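Local coordinates for protein CG4930 (Drosophila melanogaster, PDB 3ISM) that inhibits the nuclease EndoG by binding it in a complex, in keeping with a probable ribonuclease inhibitor activity, at residues K113-V118 / L155-H160; K133-P138 / T164-A169; E254-L259 / A274-E279. The protein carries 1 engineered substitution. All blocks are in the same frame, centred on the assembly; numbering follows the deposited sequence.

How the contacts relate
Contacts 1 and 2 are neighbours in one helical half of the inhibitor, their centres about 11 Å apart, and their segments alternate along the chain: 113-118, 133-138, 155-160, 164-169. Helix 104-120 and the chain after helix 124-132 thus both receive the long loop that leads to helix 168-173. The two contacts touch directly, through a probable hydrogen bond between Tyr158 OH and Gly137 N and by Phe157 packing on Gly137 and Pro138. Contact 3 follows much later in sequence, between helices 238-261 and 267-287, with its centre 80 to 90 Å from the other two. The inhibitor is therefore built as two well-separated helical bodies.

Contact 1. Residues K113-V118 / L155-H160; sequences KLRDEV and LEFYAH
Arg115, on helix 104-120, reaches across to the loop at 155-160 and makes the one hydrogen bond between the segments. Its NH1 donates to the backbone oxygen of Phe157 at 2.9 Å; the bond lies in the guanidinium plane and meets a lone pair of the carbonyl. His160 ND1 donates to the same Phe157 O at 3.2 Å, but from well above the carbonyl plane, so this oxygen is held by two donors.

The salt bridge is local to the helix. NE and NH2 of Arg115 both grip OD1 of Asp116 side-on, with NE to OD1 at 2.8 Å, and the bend at chi3 (67°) swings the guanidinium round between this carboxylate and the loop carbonyl.

Nonpolar and face contacts complete the set. Arg115 CB lies 3.9 Å from Phe157 CE1, and CD rides over one face of that ring near its rim. His160 brings CE1 over one guanidinium face, 3.1 Å from Arg115 NH1, its ring steeply inclined, the planes 55° apart. Trp127 of helix 124-132 also touches Arg115.

A leucine in place of Arg115 would probably leave Asp116 without its counter-charge and Phe157 O with one donor fewer. The arginine therefore ties loop to helix by polar bonds at its head and apolar contact along its stem, with Asp116 fixing how the guanidinium is turned.

Contact 2. Residues K133-P138 / T164-A169; sequences KKQLGP and TAPFAA
Lys133 and Pro166 have the closest CA atoms of the two segments, 6.7 Å apart, yet they barely touch: the lysine side chain starts out away from the loop, and its backbone O is its nearest atom to the proline ring. Beyond Lys134 the chain reaches Gln135, which leaves helical geometry with a positive phi (50°) and closes the end of the preceding helix in a Schellman motif. That turn aims the glutamine side chain at the segment 164-169.

Gln135 carries the contact. With CG beside the backbone N (chi1 -55°) and the chain extended beyond it, the side chain runs alongside Pro166, the two passing in opposite directions. Gln135 CG lies 3.6 Å from Pro166 CG, while NE2 approaches Pro166 CB at 3.8 Å. The other amide atom, OE1, comes to the edge of the Phe167 ring, near its plane, 3.4 Å from CD1; amide and ring are turned 46° from each other. No hydrogen bond crosses the contact. Phe167 lies within a type I turn from Ala165 to Ala168, closed by Ala168 N to Ala165 O at 2.9 Å, and Ala165 CB covers one face of its ring.

Farther on, Leu136 packs against Leu92 and Arg96 of helix 81-102, and Pro138 against Asn108 and Ile111 of helix 104-120. The contact thus joins the chain leaving helix 124-132 to the turn that leads into helix 168-173.

Contact 3. Residues E254-L259 / A274-E279; sequences EIIWKL and AELLQE
In segment 274-279 Leu276 is the larger bump, and it fits against the neighbouring side chains Ile255 and Ile256 of helix 238-261. Its CD2 methyl settles between them, 3.5 Å from Ile255 CG2 and 3.8 Å from Ile256 CG1, so a single methyl wedges against two consecutive isoleucines. The leucine chain is turned with CG opposite the backbone N (chi1 176°), which carries CD2 out to the facing helix. Its CG also lies against the outer part of Ile256.

From the other side, Ile256 is the bump and Leu276 with Leu277 form the hollow. Its CB faces the partner helix, and a nearly straight chain beyond CG1 (chi2 170°) sends CD1 deep enough to stand 3.9 Å from Leu277 CD1 and 4.0 Å from Leu277 CA. This methyl therefore comes down beside the leucine backbone as well as its side chain. Ile256 and Leu277 cross at about a right angle, whereas both isoleucines meet Leu276 at a slant. Ile255 touches with its CG2 branch and lies at the exposed margin, while Ile256, Leu276 and Leu277 are buried.

The contact is wholly apolar between the segments, with no hydrogen bond across it. Leu277 is also touched by Tyr292, Trp295 and Ile296 of helix 290-305, so this residue links the pair to a third helix.

The short helical segments run nearly antiparallel, their axes 10.0 Å apart at closest approach and 154° between their directions. With the two helices adjacent in sequence, this is a helical hairpin, packed onto further helices in an all-helical body.

Contact 1. Residues K113-V118 / L155-H160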
loop_
_atom_site.group_PDB
_atom_site.type_symbol
_atom_site.label_atom_id
_atom_site.label_comp_id
_atom_site.label_asym_id
_atom_site.label_seq_id
_atom_site.Cartn_x
_atom_site.Cartn_y
_atom_site.Cartn_z
ATOM N N LYS C 113 2.779 38.359 -26.885
ATOM C CA LYS C 113 3.681 39.344 -27.489
ATOM C C LYS C 113 4.398 38.776 -28.708
ATOM O O LYS C 113 4.566 39.476 -29.707
ATOM C CB LYS C 113 4.703 39.855 -26.474
ATOM C CG LYS C 113 4.103 40.612 -25.289
ATOM C CD LYS C 113 5.059 40.566 -24.091
ATOM C CE LYS C 113 4.520 41.389 -22.901
ATOM N NZ LYS C 113 5.307 41.187 -21.617
ATOM N N LEU C 114 4.826 37.512 -28.624
ATOM C CA LEU C 114 5.472 36.850 -29.758
ATOM C C LEU C 114 4.532 36.788 -30.956
ATOM O O LEU C 114 4.920 37.154 -32.059
ATOM C CB LEU C 114 5.986 35.454 -29.388
ATOM C CG LEU C 114 6.747 34.729 -30.512
ATOM C CD1 LEU C 114 8.143 35.327 -30.697
ATOM C CD2 LEU C 114 6.863 33.254 -30.266
ATOM N N ARG C 115 3.297 36.340 -30.742
ATOM C CA ARG C 115 2.296 36.329 -31.813
ATOM C C ARG C 115 2.136 37.718 -32.415
ATOM O O ARG C 115 2.113 37.880 -33.631
ATOM C CB ARG C 115 0.933 35.863 -31.290
ATOM C CG ARG C 115 -0.214 36.013 -32.303
ATOM C CD ARG C 115 -1.583 36.061 -31.631
ATOM N NE ARG C 115 -1.764 37.273 -30.834
ATOM C CZ ARG C 115 -2.792 37.491 -30.014
ATOM N NH1 ARG C 115 -3.740 36.578 -29.866
ATOM N NH2 ARG C 115 -2.863 38.620 -29.324
ATOM N N ASP C 116 2.017 38.724 -31.554
ATOM C CA ASP C 116 1.741 40.069 -32.020
ATOM C C ASP C 116 2.861 40.585 -32.912
ATOM O O ASP C 116 2.583 41.271 -33.899
ATOM C CB ASP C 116 1.450 41.009 -30.852
ATOM C CG ASP C 116 0.108 40.705 -30.185
ATOM O OD1 ASP C 116 -0.584 39.758 -30.617
ATOM O OD2 ASP C 116 -0.252 41.398 -29.220
ATOM N N GLU C 117 4.102 40.202 -32.582
ATOM C CA GLU C 117 5.273 40.532 -33.390
ATOM C C GLU C 117 5.304 39.738 -34.698
ATOM O O GLU C 117 5.671 40.263 -35.756
ATOM C CB GLU C 117 6.563 40.299 -32.595
ATOM C CG GLU C 117 7.811 40.981 -33.199
ATOM C CD GLU C 117 7.792 42.517 -33.145
ATOM O OE1 GLU C 117 7.059 43.117 -32.336
ATOM O OE2 GLU C 117 8.538 43.137 -33.918
ATOM N N VAL C 118 4.912 38.471 -34.613
ATOM C CA VAL C 118 4.800 37.606 -35.780
ATOM C C VAL C 118 3.828 38.193 -36.802
ATOM O O VAL C 118 4.143 38.256 -37.990
ATOM C CB VAL C 118 4.400 36.165 -35.357
ATOM C CG1 VAL C 118 3.785 35.383 -36.538
ATOM C CG2 VAL C 118 5.621 35.437 -34.801
ATOM N N LEU C 155 -8.847 30.050 -26.846
ATOM C CA LEU C 155 -9.380 29.972 -28.195
ATOM C C LEU C 155 -9.077 31.235 -28.980
ATOM O O LEU C 155 -8.744 31.192 -30.169
ATOM C CB LEU C 155 -10.895 29.831 -28.100
ATOM C CG LEU C 155 -11.628 29.318 -29.332
ATOM C CD1 LEU C 155 -11.738 27.792 -29.248
ATOM C CD2 LEU C 155 -13.012 29.951 -29.403
ATOM N N GLU C 156 -9.194 32.359 -28.281
ATOM C CA GLU C 156 -9.101 33.712 -28.821
ATOM C C GLU C 156 -7.688 34.049 -29.298
ATOM O O GLU C 156 -7.490 34.863 -30.204
ATOM C CB GLU C 156 -9.547 34.704 -27.730
ATOM C CG GLU C 156 -10.961 34.448 -27.147
ATOM C CD GLU C 156 -11.065 33.253 -26.170
ATOM O OE1 GLU C 156 -10.036 32.652 -25.778
ATOM O OE2 GLU C 156 -12.200 32.909 -25.792
ATOM N N PHE C 157 -6.705 33.434 -28.637
ATOM C CA PHE C 157 -5.302 33.614 -28.993
ATOM C C PHE C 157 -5.097 33.329 -30.486
ATOM O O PHE C 157 -4.360 34.032 -31.173
ATOM C CB PHE C 157 -4.402 32.685 -28.164
ATOM C CG PHE C 157 -2.953 32.635 -28.637
ATOM C CD1 PHE C 157 -2.018 33.545 -28.160
ATOM C CD2 PHE C 157 -2.533 31.669 -29.543
ATOM C CE1 PHE C 157 -0.695 33.505 -28.597
ATOM C CE2 PHE C 157 -1.218 31.636 -29.994
ATOM C CZ PHE C 157 -0.299 32.548 -29.513
ATOM N N TYR C 158 -5.779 32.289 -30.963
ATOM C CA TYR C 158 -5.540 31.721 -32.277
ATOM C C TYR C 158 -6.383 32.372 -33.383
ATOM O O TYR C 158 -6.138 32.135 -34.563
ATOM C CB TYR C 158 -5.840 30.218 -32.229
ATOM C CG TYR C 158 -4.871 29.390 -31.390
ATOM C CD1 TYR C 158 -5.179 29.031 -30.079
ATOM C CD2 TYR C 158 -3.667 28.942 -31.926
ATOM C CE1 TYR C 158 -4.289 28.258 -29.309
ATOM C CE2 TYR C 158 -2.785 28.174 -31.183
ATOM C CZ TYR C 158 -3.095 27.832 -29.878
ATOM O OH TYR C 158 -2.196 27.074 -29.162
ATOM N N ALA C 159 -7.377 33.174 -32.997
ATOM C CA ALA C 159 -8.326 33.760 -33.948
ATOM C C ALA C 159 -7.780 35.008 -34.609
ATOM O O ALA C 159 -8.322 36.098 -34.429
ATOM C CB ALA C 159 -9.657 34.073 -33.267
ATOM N N HIS C 160 -6.715 34.844 -35.385
ATOM C CA HIS C 160 -6.072 35.951 -36.069
ATOM C C HIS C 160 -5.576 35.478 -37.420
ATOM O O HIS C 160 -5.146 34.323 -37.552
ATOM C CB HIS C 160 -4.907 36.498 -35.229
ATOM C CG HIS C 160 -5.353 37.226 -33.998
ATOM N ND1 HIS C 160 -5.525 36.595 -32.784
ATOM C CD2 HIS C 160 -5.727 38.514 -33.808
ATOM C CE1 HIS C 160 -5.961 37.468 -31.892
ATOM N NE2 HIS C 160 -6.086 38.642 -32.486
#

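Contact 2. Residues K133-P138 / T164-A169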
loop_
_atom_site.group_PDB
_atom_site.type_symbol
_atom_site.label_atom_id
_atom_site.label_comp_id
_atom_site.label_asym_id
_atom_site.label_seq_id
_atom_site.Cartn_x
_atom_site.Cartn_y
_atom_site.Cartn_z
ATOM N N LYS C 133 -0.774 25.466 -35.982
ATOM C CA LYS C 133 -0.851 24.025 -36.234
ATOM C C LYS C 133 -0.257 23.171 -35.115
ATOM O O LYS C 133 -0.834 22.152 -34.741
ATOM C CB LYS C 133 -0.206 23.638 -37.561
ATOM C CG LYS C 133 -0.648 22.256 -38.030
ATOM C CD LYS C 133 0.159 21.741 -39.196
ATOM C CE LYS C 133 -0.285 20.316 -39.544
ATOM N NZ LYS C 133 0.897 19.409 -39.628
ATOM N N LYS C 134 0.885 23.588 -34.571
ATOM C CA LYS C 134 1.535 22.824 -33.505
ATOM C C LYS C 134 0.967 23.166 -32.124
ATOM O O LYS C 134 1.462 22.672 -31.109
ATOM C CB LYS C 134 3.050 23.020 -33.532
ATOM C CG LYS C 134 3.754 22.364 -34.727
ATOM C CD LYS C 134 5.274 22.611 -34.679
ATOM C CE LYS C 134 5.927 22.368 -36.030
ATOM N NZ LYS C 134 5.830 20.948 -36.458
ATOM N N GLN C 135 -0.073 24.006 -32.110
ATOM C CA GLN C 135 -0.746 24.453 -30.881
ATOM C C GLN C 135 0.237 24.972 -29.824
ATOM O O GLN C 135 0.256 24.493 -28.680
ATOM C CB GLN C 135 -1.664 23.352 -30.331
ATOM C CG GLN C 135 -2.697 22.859 -31.359
ATOM C CD GLN C 135 -3.653 21.815 -30.805
ATOM O OE1 GLN C 135 -4.239 21.995 -29.737
ATOM N NE2 GLN C 135 -3.823 20.716 -31.541
ATOM N N LEU C 136 1.061 25.944 -30.212
ATOM C CA LEU C 136 2.095 26.462 -29.305
ATOM C C LEU C 136 1.726 27.769 -28.611
ATOM O O LEU C 136 2.596 28.509 -28.152
ATOM C CB LEU C 136 3.469 26.559 -29.990
ATOM C CG LEU C 136 3.983 25.245 -30.604
ATOM C CD1 LEU C 136 5.259 25.463 -31.406
ATOM C CD2 LEU C 136 4.159 24.112 -29.568
ATOM N N GLY C 137 0.430 28.032 -28.505
ATOM C CA GLY C 137 -0.066 29.182 -27.764
ATOM C C GLY C 137 -0.119 28.867 -26.278
ATOM O O GLY C 137 0.574 27.971 -25.817
ATOM N N PRO C 138 -0.943 29.609 -25.518
ATOM C CA PRO C 138 -0.975 29.430 -24.070
ATOM C C PRO C 138 -1.198 27.983 -23.616
ATOM O O PRO C 138 -1.946 27.217 -24.247
ATOM C CB PRO C 138 -2.146 30.321 -23.635
ATOM C CG PRO C 138 -2.193 31.395 -24.676
ATOM C CD PRO C 138 -1.884 30.658 -25.961
ATOM N N THR C 164 -8.102 29.669 -36.824
ATOM C CA THR C 164 -8.819 29.359 -35.597
ATOM C C THR C 164 -8.026 28.281 -34.846
ATOM O O THR C 164 -7.121 27.656 -35.413
ATOM C CB THR C 164 -10.280 28.883 -35.858
ATOM O OG1 THR C 164 -10.270 27.758 -36.741
ATOM C CG2 THR C 164 -11.147 29.991 -36.472
ATOM N N ALA C 165 -8.327 28.098 -33.567
ATOM C CA ALA C 165 -7.676 27.060 -32.780
ATOM C C ALA C 165 -7.997 25.687 -33.385
ATOM O O ALA C 165 -9.152 25.429 -33.725
ATOM C CB ALA C 165 -8.153 27.134 -31.342
ATOM N N PRO C 166 -6.976 24.818 -33.559
ATOM C CA PRO C 166 -7.220 23.463 -34.084
ATOM C C PRO C 166 -8.178 22.667 -33.200
ATOM O O PRO C 166 -8.874 21.780 -33.696
ATOM C CB PRO C 166 -5.837 22.811 -34.048
ATOM C CG PRO C 166 -4.894 23.941 -34.044
ATOM C CD PRO C 166 -5.548 25.039 -33.282
ATOM N N PHE C 167 -8.220 23.007 -31.910
ATOM C CA PHE C 167 -9.147 22.384 -30.975
ATOM C C PHE C 167 -10.528 23.047 -30.888
ATOM O O PHE C 167 -11.371 22.624 -30.081
ATOM C CB PHE C 167 -8.531 22.334 -29.583
ATOM C CG PHE C 167 -8.144 23.679 -29.032
ATOM C CD1 PHE C 167 -6.820 24.067 -28.998
ATOM C CD2 PHE C 167 -9.102 24.546 -28.522
ATOM C CE1 PHE C 167 -6.458 25.302 -28.480
ATOM C CE2 PHE C 167 -8.744 25.784 -28.003
ATOM C CZ PHE C 167 -7.419 26.157 -27.974
ATOM N N ALA C 168 -10.765 24.085 -31.688
ATOM C CA ALA C 168 -12.032 24.829 -31.600
ATOM C C ALA C 168 -13.257 23.932 -31.777
ATOM O O ALA C 168 -14.202 24.015 -30.987
ATOM C CB ALA C 168 -12.066 25.988 -32.582
ATOM N N ALA C 169 -13.227 23.075 -32.799
ATOM C CA ALA C 169 -14.349 22.169 -33.086
ATOM C C ALA C 169 -14.632 21.218 -31.930
ATOM O O ALA C 169 -15.795 20.965 -31.616
ATOM C CB ALA C 169 -14.108 21.392 -34.373
#

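Contact 3. Residues E254-L259 / A274-E279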
loop_
_atom_site.group_PDB
_atom_site.type_symbol
_atom_site.label_atom_id
_atom_site.label_comp_id
_atom_site.label_asym_id
_atom_site.label_seq_id
_atom_site.Cartn_x
_atom_site.Cartn_y
_atom_site.Cartn_z
ATOM N N GLU C 254 -14.592 -42.283 13.857
ATOM C CA GLU C 254 -15.472 -43.362 14.325
ATOM C C GLU C 254 -15.799 -44.427 13.264
ATOM O O GLU C 254 -15.963 -45.605 13.597
ATOM C CB GLU C 254 -16.752 -42.800 14.957
ATOM C CG GLU C 254 -16.570 -42.286 16.394
ATOM C CD GLU C 254 -16.647 -43.386 17.465
ATOM O OE1 GLU C 254 -16.608 -44.592 17.125
ATOM O OE2 GLU C 254 -16.750 -43.037 18.664
ATOM N N ILE C 255 -15.895 -44.017 11.999
ATOM C CA ILE C 255 -16.110 -44.980 10.912
ATOM C C ILE C 255 -14.822 -45.771 10.601
ATOM O O ILE C 255 -14.887 -46.970 10.304
ATOM C CB ILE C 255 -16.733 -44.319 9.638
ATOM C CG1 ILE C 255 -16.909 -45.341 8.506
ATOM C CG2 ILE C 255 -15.912 -43.136 9.176
ATOM C CD1 ILE C 255 -17.485 -44.767 7.215
ATOM N N ILE C 256 -13.666 -45.095 10.684
ATOM C CA ILE C 256 -12.353 -45.734 10.524
ATOM C C ILE C 256 -12.201 -46.880 11.538
ATOM O O ILE C 256 -11.786 -47.984 11.183
ATOM C CB ILE C 256 -11.190 -44.705 10.684
ATOM C CG1 ILE C 256 -11.171 -43.717 9.510
ATOM C CG2 ILE C 256 -9.831 -45.409 10.790
ATOM C CD1 ILE C 256 -10.223 -42.526 9.694
ATOM N N TRP C 257 -12.571 -46.600 12.787
ATOM C CA TRP C 257 -12.561 -47.585 13.863
ATOM C C TRP C 257 -13.558 -48.729 13.617
ATOM O O TRP C 257 -13.328 -49.851 14.058
ATOM C CB TRP C 257 -12.834 -46.911 15.213
ATOM C CG TRP C 257 -12.252 -47.648 16.392
ATOM C CD1 TRP C 257 -12.788 -48.730 17.033
ATOM C CD2 TRP C 257 -11.025 -47.348 17.074
ATOM N NE1 TRP C 257 -11.973 -49.124 18.065
ATOM C CE2 TRP C 257 -10.884 -48.294 18.115
ATOM C CE3 TRP C 257 -10.030 -46.376 16.905
ATOM C CZ2 TRP C 257 -9.789 -48.294 18.985
ATOM C CZ3 TRP C 257 -8.943 -46.375 17.771
ATOM C CH2 TRP C 257 -8.832 -47.331 18.798
ATOM N N LYS C 258 -14.657 -48.441 12.920
ATOM C CA LYS C 258 -15.614 -49.480 12.521
ATOM C C LYS C 258 -15.056 -50.341 11.388
ATOM O O LYS C 258 -15.015 -51.568 11.500
ATOM C CB LYS C 258 -16.963 -48.873 12.107
ATOM C CG LYS C 258 -18.104 -49.096 13.095
ATOM C CD LYS C 258 -18.282 -47.934 14.059
ATOM C CE LYS C 258 -19.487 -48.159 14.968
ATOM N NZ LYS C 258 -19.868 -46.917 15.690
ATOM N N LEU C 259 -14.619 -49.682 10.312
ATOM C CA LEU C 259 -14.057 -50.341 9.126
ATOM C C LEU C 259 -12.963 -51.356 9.461
ATOM O O LEU C 259 -12.867 -52.417 8.837
ATOM C CB LEU C 259 -13.489 -49.292 8.162
ATOM C CG LEU C 259 -14.462 -48.509 7.272
ATOM C CD1 LEU C 259 -13.905 -47.113 6.951
ATOM C CD2 LEU C 259 -14.786 -49.280 5.996
ATOM N N ALA C 274 -7.830 -46.331 4.962
ATOM C CA ALA C 274 -6.643 -45.581 4.552
ATOM C C ALA C 274 -6.995 -44.373 3.672
ATOM O O ALA C 274 -6.321 -43.339 3.725
ATOM C CB ALA C 274 -5.680 -46.492 3.825
ATOM N N GLU C 275 -8.049 -44.534 2.871
ATOM C CA GLU C 275 -8.575 -43.501 1.985
ATOM C C GLU C 275 -8.990 -42.284 2.807
ATOM O O GLU C 275 -8.530 -41.164 2.556
ATOM C CB GLU C 275 -9.798 -44.049 1.247
ATOM C CG GLU C 275 -9.805 -43.858 -0.257
ATOM C CD GLU C 275 -10.855 -44.722 -0.937
ATOM O OE1 GLU C 275 -11.016 -45.893 -0.530
ATOM O OE2 GLU C 275 -11.519 -44.236 -1.878
ATOM N N LEU C 276 -9.849 -42.524 3.800
ATOM C CA LEU C 276 -10.375 -41.466 4.664
ATOM C C LEU C 276 -9.307 -40.868 5.586
ATOM O O LEU C 276 -9.242 -39.648 5.753
ATOM C CB LEU C 276 -11.571 -41.979 5.479
ATOM C CG LEU C 276 -12.196 -41.040 6.519
ATOM C CD1 LEU C 276 -12.600 -39.709 5.904
ATOM C CD2 LEU C 276 -13.388 -41.683 7.180
ATOM N N LEU C 277 -8.470 -41.729 6.160
ATOM C CA LEU C 277 -7.450 -41.316 7.120
ATOM C C LEU C 277 -6.435 -40.345 6.530
ATOM O O LEU C 277 -5.920 -39.482 7.242
ATOM C CB LEU C 277 -6.732 -42.540 7.698
ATOM C CG LEU C 277 -5.798 -42.377 8.908
ATOM C CD1 LEU C 277 -6.471 -41.651 10.078
ATOM C CD2 LEU C 277 -5.262 -43.740 9.349
ATOM N N GLN C 278 -6.158 -40.483 5.235
ATOM C CA GLN C 278 -5.241 -39.575 4.548
ATOM C C GLN C 278 -5.860 -38.185 4.357
ATOM O O GLN C 278 -5.180 -37.168 4.539
ATOM C CB GLN C 278 -4.779 -40.159 3.209
ATOM C CG GLN C 278 -3.575 -39.429 2.605
ATOM C CD GLN C 278 -3.047 -40.077 1.339
ATOM O OE1 GLN C 278 -3.784 -40.740 0.606
ATOM N NE2 GLN C 278 -1.760 -39.877 1.068
ATOM N N GLU C 279 -7.147 -38.150 4.012
ATOM C CA GLU C 279 -7.813 -36.871 3.830
ATOM C C GLU C 279 -8.206 -36.204 5.148
ATOM O O GLU C 279 -8.102 -34.979 5.278
ATOM C CB GLU C 279 -8.979 -36.971 2.842
ATOM C CG GLU C 279 -8.540 -37.267 1.395
ATOM C CD GLU C 279 -7.179 -36.679 1.029
ATOM O OE1 GLU C 279 -6.969 -35.455 1.211
ATOM O OE2 GLU C 279 -6.319 -37.447 0.547
#